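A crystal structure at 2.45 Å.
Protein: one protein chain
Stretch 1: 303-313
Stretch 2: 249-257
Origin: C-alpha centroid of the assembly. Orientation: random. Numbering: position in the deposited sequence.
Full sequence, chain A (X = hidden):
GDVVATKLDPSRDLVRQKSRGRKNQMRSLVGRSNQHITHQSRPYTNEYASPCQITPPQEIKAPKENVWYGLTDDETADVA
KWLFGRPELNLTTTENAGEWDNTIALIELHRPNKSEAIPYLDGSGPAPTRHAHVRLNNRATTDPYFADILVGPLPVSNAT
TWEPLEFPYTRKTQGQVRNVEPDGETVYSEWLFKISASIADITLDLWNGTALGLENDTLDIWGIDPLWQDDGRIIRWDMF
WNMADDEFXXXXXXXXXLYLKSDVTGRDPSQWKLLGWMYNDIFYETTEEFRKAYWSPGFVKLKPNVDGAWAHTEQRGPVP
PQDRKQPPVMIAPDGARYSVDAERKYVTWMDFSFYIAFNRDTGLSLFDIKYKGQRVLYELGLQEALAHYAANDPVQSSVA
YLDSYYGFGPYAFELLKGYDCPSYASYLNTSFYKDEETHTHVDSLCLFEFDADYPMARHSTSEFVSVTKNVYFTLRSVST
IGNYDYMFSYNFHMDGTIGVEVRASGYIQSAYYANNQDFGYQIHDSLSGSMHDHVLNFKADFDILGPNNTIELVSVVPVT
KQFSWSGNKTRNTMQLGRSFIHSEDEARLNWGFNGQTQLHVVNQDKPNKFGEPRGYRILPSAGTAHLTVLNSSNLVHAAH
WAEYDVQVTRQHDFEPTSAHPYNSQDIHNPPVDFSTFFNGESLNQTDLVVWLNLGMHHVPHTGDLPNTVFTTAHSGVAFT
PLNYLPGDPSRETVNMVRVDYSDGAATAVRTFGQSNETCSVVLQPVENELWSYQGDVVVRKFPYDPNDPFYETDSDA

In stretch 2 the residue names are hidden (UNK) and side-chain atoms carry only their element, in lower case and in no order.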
ATOM      1  N   LYS A 303      16.092 -22.234  30.379  1.00 23.33           N
ATOM      2  CA  LYS A 303      14.893 -21.733  31.051  1.00 23.28           C
ATOM      3  C   LYS A 303      13.622 -21.825  30.192  1.00 22.71           C
ATOM      4  O   LYS A 303      13.686 -21.721  28.969  1.00 22.74           O
ATOM      5  CB  LYS A 303      15.099 -20.271  31.477  1.00 23.61           C
ATOM      6  CG  LYS A 303      16.226 -20.025  32.493  1.00 24.68           C
ATOM      7  CD  LYS A 303      16.522 -18.515  32.595  1.00 26.79           C
ATOM      8  CE  LYS A 303      17.838 -18.194  33.324  1.00 27.73           C
ATOM      9  NZ  LYS A 303      17.675 -18.139  34.808  1.00 28.75           N
ATOM     10  N   PRO A 304      12.458 -22.001  30.840  1.00 21.98           N
ATOM     11  CA  PRO A 304      11.189 -21.989  30.131  1.00 21.67           C
ATOM     12  C   PRO A 304      10.716 -20.588  29.760  1.00 21.36           C
ATOM     13  O   PRO A 304      11.194 -19.594  30.313  1.00 21.38           O
ATOM     14  CB  PRO A 304      10.220 -22.555  31.160  1.00 21.55           C
ATOM     15  CG  PRO A 304      10.772 -22.118  32.441  1.00 21.78           C
ATOM     16  CD  PRO A 304      12.262 -22.179  32.286  1.00 21.96           C
ATOM     17  N   ASN A 305       9.774 -20.531  28.828  1.00 20.84           N
ATOM     18  CA  ASN A 305       8.960 -19.350  28.627  1.00 20.52           C
ATOM     19  C   ASN A 305       7.706 -19.533  29.467  1.00 20.20           C
ATOM     20  O   ASN A 305       6.978 -20.495  29.271  1.00 20.10           O
ATOM     21  CB  ASN A 305       8.588 -19.194  27.152  1.00 20.38           C
ATOM     22  CG  ASN A 305       9.792 -18.911  26.273  1.00 20.42           C
ATOM     23  OD1 ASN A 305      10.365 -17.821  26.317  1.00 20.50           O
ATOM     24  ND2 ASN A 305      10.174 -19.886  25.459  1.00 19.54           N
ATOM     25  N   VAL A 306       7.461 -18.628  30.409  1.00 20.07           N
ATOM     26  CA  VAL A 306       6.256 -18.693  31.232  1.00 19.98           C
ATOM     27  C   VAL A 306       5.330 -17.520  30.919  1.00 19.92           C
ATOM     28  O   VAL A 306       5.782 -16.400  30.658  1.00 19.74           O
ATOM     29  CB  VAL A 306       6.589 -18.739  32.739  1.00 19.95           C
ATOM     30  CG1 VAL A 306       7.682 -19.764  33.000  1.00 19.91           C
ATOM     31  CG2 VAL A 306       7.004 -17.377  33.249  1.00 20.66           C
ATOM     32  N   ASP A 307       4.029 -17.795  30.945  1.00 19.90           N
ATOM     33  CA  ASP A 307       3.023 -16.802  30.602  1.00 19.94           C
ATOM     34  C   ASP A 307       3.029 -15.631  31.578  1.00 19.89           C
ATOM     35  O   ASP A 307       3.343 -15.783  32.759  1.00 19.89           O
ATOM     36  CB  ASP A 307       1.621 -17.438  30.556  1.00 20.04           C
ATOM     37  CG  ASP A 307       0.638 -16.634  29.705  1.00 20.32           C
ATOM     38  OD1 ASP A 307       1.074 -16.021  28.710  1.00 20.31           O
ATOM     39  OD2 ASP A 307      -0.576 -16.625  30.015  1.00 20.68           O
ATOM     40  N   GLY A 308       2.676 -14.462  31.056  1.00 20.00           N
ATOM     41  CA  GLY A 308       2.638 -13.225  31.825  1.00 19.94           C
ATOM     42  C   GLY A 308       2.070 -12.114  30.970  1.00 20.02           C
ATOM     43  O   GLY A 308       1.799 -12.315  29.779  1.00 20.39           O
ATOM     44  N   ALA A 309       1.889 -10.939  31.568  1.00 19.83           N
ATOM     45  CA  ALA A 309       1.295  -9.781  30.876  1.00 19.63           C
ATOM     46  C   ALA A 309       1.891  -9.535  29.484  1.00 19.32           C
ATOM     47  O   ALA A 309       1.173  -9.154  28.554  1.00 19.25           O
ATOM     48  CB  ALA A 309       1.434  -8.524  31.735  1.00 19.57           C
ATOM     49  N   TRP A 310       3.201  -9.758  29.363  1.00 19.03           N
ATOM     50  CA  TRP A 310       3.932  -9.616  28.098  1.00 18.63           C
ATOM     51  C   TRP A 310       3.303 -10.383  26.933  1.00 18.31           C
ATOM     52  O   TRP A 310       3.393  -9.939  25.788  1.00 18.11           O
ATOM     53  CB  TRP A 310       5.390 -10.069  28.275  1.00 18.53           C
ATOM     54  CG  TRP A 310       5.563 -11.557  28.498  1.00 18.59           C
ATOM     55  CD1 TRP A 310       5.534 -12.218  29.693  1.00 18.98           C
ATOM     56  CD2 TRP A 310       5.795 -12.557  27.495  1.00 18.81           C
ATOM     57  NE1 TRP A 310       5.740 -13.569  29.499  1.00 18.58           N
ATOM     58  CE2 TRP A 310       5.902 -13.802  28.159  1.00 18.66           C
ATOM     59  CE3 TRP A 310       5.932 -12.521  26.104  1.00 18.49           C
ATOM     60  CZ2 TRP A 310       6.131 -14.994  27.478  1.00 18.57           C
ATOM     61  CZ3 TRP A 310       6.163 -13.712  25.428  1.00 18.42           C
ATOM     62  CH2 TRP A 310       6.259 -14.930  26.118  1.00 18.55           C
ATOM     63  N   ALA A 311       2.684 -11.528  27.228  1.00 18.03           N
ATOM     64  CA  ALA A 311       2.039 -12.367  26.207  1.00 17.89           C
ATOM     65  C   ALA A 311       0.524 -12.159  26.093  1.00 17.82           C
ATOM     66  O   ALA A 311      -0.140 -12.856  25.326  1.00 17.51           O
ATOM     67  CB  ALA A 311       2.337 -13.839  26.479  1.00 17.80           C
ATOM     68  N   HIS A 312      -0.019 -11.205  26.844  1.00 18.03           N
ATOM     69  CA  HIS A 312      -1.459 -10.965  26.865  1.00 18.22           C
ATOM     70  C   HIS A 312      -1.814  -9.682  26.124  1.00 18.55           C
ATOM     71  O   HIS A 312      -0.995  -8.781  26.009  1.00 18.44           O
ATOM     72  CB  HIS A 312      -1.956 -10.903  28.306  1.00 18.18           C
ATOM     73  CG  HIS A 312      -1.779 -12.182  29.060  1.00 18.49           C
ATOM     74  ND1 HIS A 312      -1.948 -12.272  30.424  1.00 18.85           N
ATOM     75  CD2 HIS A 312      -1.442 -13.425  28.640  1.00 18.34           C
ATOM     76  CE1 HIS A 312      -1.732 -13.516  30.810  1.00 18.61           C
ATOM     77  NE2 HIS A 312      -1.423 -14.235  29.747  1.00 17.98           N
ATOM     78  N   THR A 313      -3.051  -9.599  25.645  1.00 19.18           N
ATOM     79  CA  THR A 313      -3.476  -8.526  24.738  1.00 19.64           C
ATOM     80  C   THR A 313      -4.106  -7.321  25.437  1.00 20.03           C
ATOM     81  O   THR A 313      -4.319  -6.285  24.803  1.00 20.34           O
ATOM     82  CB  THR A 313      -4.476  -9.065  23.715  1.00 19.61           C
ATOM     83  OG1 THR A 313      -5.582  -9.660  24.406  1.00 19.38           O
ATOM     84  CG2 THR A 313      -3.808 -10.108  22.832  1.00 19.63           C
ATOM     85  N   UNK A 249      -5.024 -16.786  25.397  1.00 25.90           N
ATOM     86  CA  UNK A 249      -4.734 -17.668  24.259  1.00 25.03           C
ATOM     87  C   UNK A 249      -3.275 -17.532  23.798  1.00 24.18           C
ATOM     88  O   UNK A 249      -2.992 -17.371  22.605  1.00 23.94           O
ATOM     89  c   UNK A 249      -5.838 -18.526  22.127  1.00 24.30           C
ATOM     90  o   UNK A 249      -5.879 -19.690  22.569  1.00 23.96           O
ATOM     91  o   UNK A 249      -5.914 -18.266  20.914  1.00 23.66           O
ATOM     92  c   UNK A 249      -5.704 -17.367  23.105  1.00 24.91           C
ATOM     93  N   UNK A 250      -2.349 -17.636  24.748  1.00 23.07           N
ATOM     94  CA  UNK A 250      -0.958 -17.271  24.504  1.00 22.39           C
ATOM     95  C   UNK A 250       0.025 -18.453  24.403  1.00 21.62           C
ATOM     96  O   UNK A 250       1.237 -18.243  24.446  1.00 21.49           O
ATOM     97  o   UNK A 250      -0.537 -16.969  26.875  1.00 22.40           O
ATOM     98  c   UNK A 250      -0.506 -16.319  25.614  1.00 22.49           C
ATOM     99  N   UNK A 251      -0.476 -19.678  24.240  1.00 20.77           N
ATOM    100  CA  UNK A 251       0.392 -20.859  24.281  1.00 20.10           C
ATOM    101  C   UNK A 251       1.441 -20.877  23.174  1.00 19.40           C
ATOM    102  O   UNK A 251       2.578 -21.299  23.405  1.00 18.94           O
ATOM    103  c   UNK A 251      -0.343 -24.686  24.529  1.00 21.07           C
ATOM    104  o   UNK A 251      -1.329 -24.685  25.301  1.00 21.13           O
ATOM    105  c   UNK A 251      -0.419 -22.152  24.227  1.00 20.31           C
ATOM    106  c   UNK A 251       0.457 -23.411  24.352  1.00 20.58           C
ATOM    107  o   UNK A 251       0.017 -25.692  23.883  1.00 21.22           O
ATOM    108  N   UNK A 252       1.072 -20.413  21.982  1.00 18.64           N
ATOM    109  CA  UNK A 252       2.010 -20.390  20.859  1.00 18.03           C
ATOM    110  C   UNK A 252       3.214 -19.457  21.097  1.00 17.51           C
ATOM    111  O   UNK A 252       4.154 -19.475  20.315  1.00 17.55           O
ATOM    112  c   UNK A 252       1.318 -20.031  19.511  1.00 18.19           C
ATOM    113  o   UNK A 252       0.958 -18.643  19.488  1.00 18.18           O
ATOM    114  c   UNK A 252       0.081 -20.894  19.281  1.00 17.82           C
ATOM    115  N   UNK A 253       3.177 -18.653  22.161  1.00 17.03           N
ATOM    116  CA  UNK A 253       4.348 -17.896  22.634  1.00 16.72           C
ATOM    117  C   UNK A 253       5.159 -18.598  23.731  1.00 16.57           C
ATOM    118  O   UNK A 253       6.062 -17.989  24.293  1.00 16.62           O
ATOM    119  c   UNK A 253       3.224 -15.571  22.213  1.00 16.18           C
ATOM    120  c   UNK A 253       4.033 -15.390  20.933  1.00 15.05           C
ATOM    121  c   UNK A 253       3.918 -16.530  23.180  1.00 16.50           C
ATOM    122  c   UNK A 253       2.982 -14.237  22.906  1.00 14.47           C
ATOM    123  N   UNK A 254       4.858 -19.864  24.027  1.00 16.41           N
ATOM    124  CA  UNK A 254       5.451 -20.554  25.178  1.00 16.32           C
ATOM    125  C   UNK A 254       6.144 -21.895  24.855  1.00 16.21           C
ATOM    126  O   UNK A 254       5.935 -22.880  25.557  1.00 16.19           O
ATOM    127  c   UNK A 254       4.459 -18.463  27.252  1.00 14.80           C
ATOM    128  c   UNK A 254       3.550 -19.554  26.657  1.00 16.26           C
ATOM    129  c   UNK A 254       2.453 -19.950  27.634  1.00 15.00           C
ATOM    130  c   UNK A 254       4.361 -20.784  26.237  1.00 16.33           C
ATOM    131  N   UNK A 255       6.991 -21.936  23.811  1.00 16.28           N
ATOM    132  CA  UNK A 255       7.733 -23.172  23.531  1.00 16.39           C
ATOM    133  C   UNK A 255       8.739 -23.494  24.637  1.00 16.67           C
ATOM    134  O   UNK A 255       9.197 -22.579  25.327  1.00 16.57           O
ATOM    135  c   UNK A 255       7.391 -20.840  22.910  1.00 16.30           C
ATOM    136  c   UNK A 255       8.609 -21.372  22.223  1.00 16.35           C
ATOM    137  c   UNK A 255       8.461 -22.854  22.225  1.00 16.42           C
ATOM    138  N   UNK A 256       9.075 -24.773  24.808  1.00 16.97           N
ATOM    139  CA  UNK A 256       9.971 -25.193  25.904  1.00 17.21           C
ATOM    140  C   UNK A 256      11.289 -25.838  25.457  1.00 17.58           C
ATOM    141  O   UNK A 256      12.247 -25.867  26.228  1.00 17.92           O
ATOM    142  c   UNK A 256       7.538 -26.502  28.670  1.00 15.80           C
ATOM    143  c   UNK A 256       8.058 -25.501  27.640  1.00 16.85           C
ATOM    144  c   UNK A 256       8.450 -24.186  28.316  1.00 16.50           C
ATOM    145  c   UNK A 256       9.235 -26.114  26.876  1.00 17.08           C
ATOM    146  N   UNK A 257      11.334 -26.371  24.237  1.00 17.79           N
ATOM    147  CA  UNK A 257      12.605 -26.688  23.576  1.00 17.79           C
ATOM    148  C   UNK A 257      13.103 -28.115  23.684  1.00 17.92           C
ATOM    149  O   UNK A 257      14.290 -28.370  23.469  1.00 18.10           O
TER

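Position 249 carries two carbons beyond CA, the second bearing two oxygens. A short carboxylate identifies Asp249; its CA-to-CB bond points away from stretch 1, and no atom comes near enough for contact.

Position 250 has one carbon and one oxygen. The oxygen lies 2.6 Å from OD1 of Asp307, and CB sits 3.5 Å from Ala311 O. A single hydroxyl on an unbranched CB means Ser250, whose OG donates the hydrogen bond to Asp307 OD1. Its chi1 of 64° (p) places OG within reach of Asp307 OD1.

Position 251 shows three carbons in a row, the last carrying two oxygens: Glu251, whose CA-to-CB bond points away from stretch 1 and which makes no contact with it. At position 252 CB bears one oxygen and one carbon, the branching of Thr252, which is out of reach.

Position 253 has four carbons forked at the second, a fork one carbon beyond CB. One terminal carbon is 3.7 Å from Ala311 CB, while CB is 4.1 Å from Trp310 CH2. This is Leu253, whose backbone O also approaches the edge of the indole, 3.6 Å from Trp310 CH2.

Position 254 repeats the four-carbon fork. One tip lies 3.8 Å from Asn305 O and 3.9 Å from Trp310 CZ2. The fork at the second carbon identifies Leu254; its CD2 is the tip in question, also 3.8 Å from Asp307 N.

Position 255 has three carbons closing a ring onto the backbone N, which only proline does. The carbonyl O of Pro255 accepts a hydrogen bond from Asn305 ND2 at 2.9 Å, with a nearly straight angle of 165°.

Position 256 is again four carbons forked at the second, one tip 3.7 Å from Pro304 CB: Leu256, touching through CD2.

Position 257 has no side-chain atoms and is Gly257. Its phi/psi of 96/19 would jam a CB against the carbonyl O of the preceding residue, so the backbone itself calls for glycine.

The contact buries 465 Å² and combines two hydrogen bonds with apolar packing. Asn305 ties down the backbone at Pro255, while Asp307 accepts from Ser250 through OD1 and from His312 NE2 through OD2, the latter at 2.5 Å, so one carboxylate links both stretches. Trp310 is itself held by NE1 donating to Val306 O at 3.1 Å, which helps place its ring beside Leu253 and Leu254. Ala311 adds its methyl to Leu253, and Pro304 packs on Leu256. Trp310 and Ala311 lie in a 3-10 segment at 309-311, and Leu253 in one at 251-253.

Stretch 2, residues 249-257: DSETLLPLG
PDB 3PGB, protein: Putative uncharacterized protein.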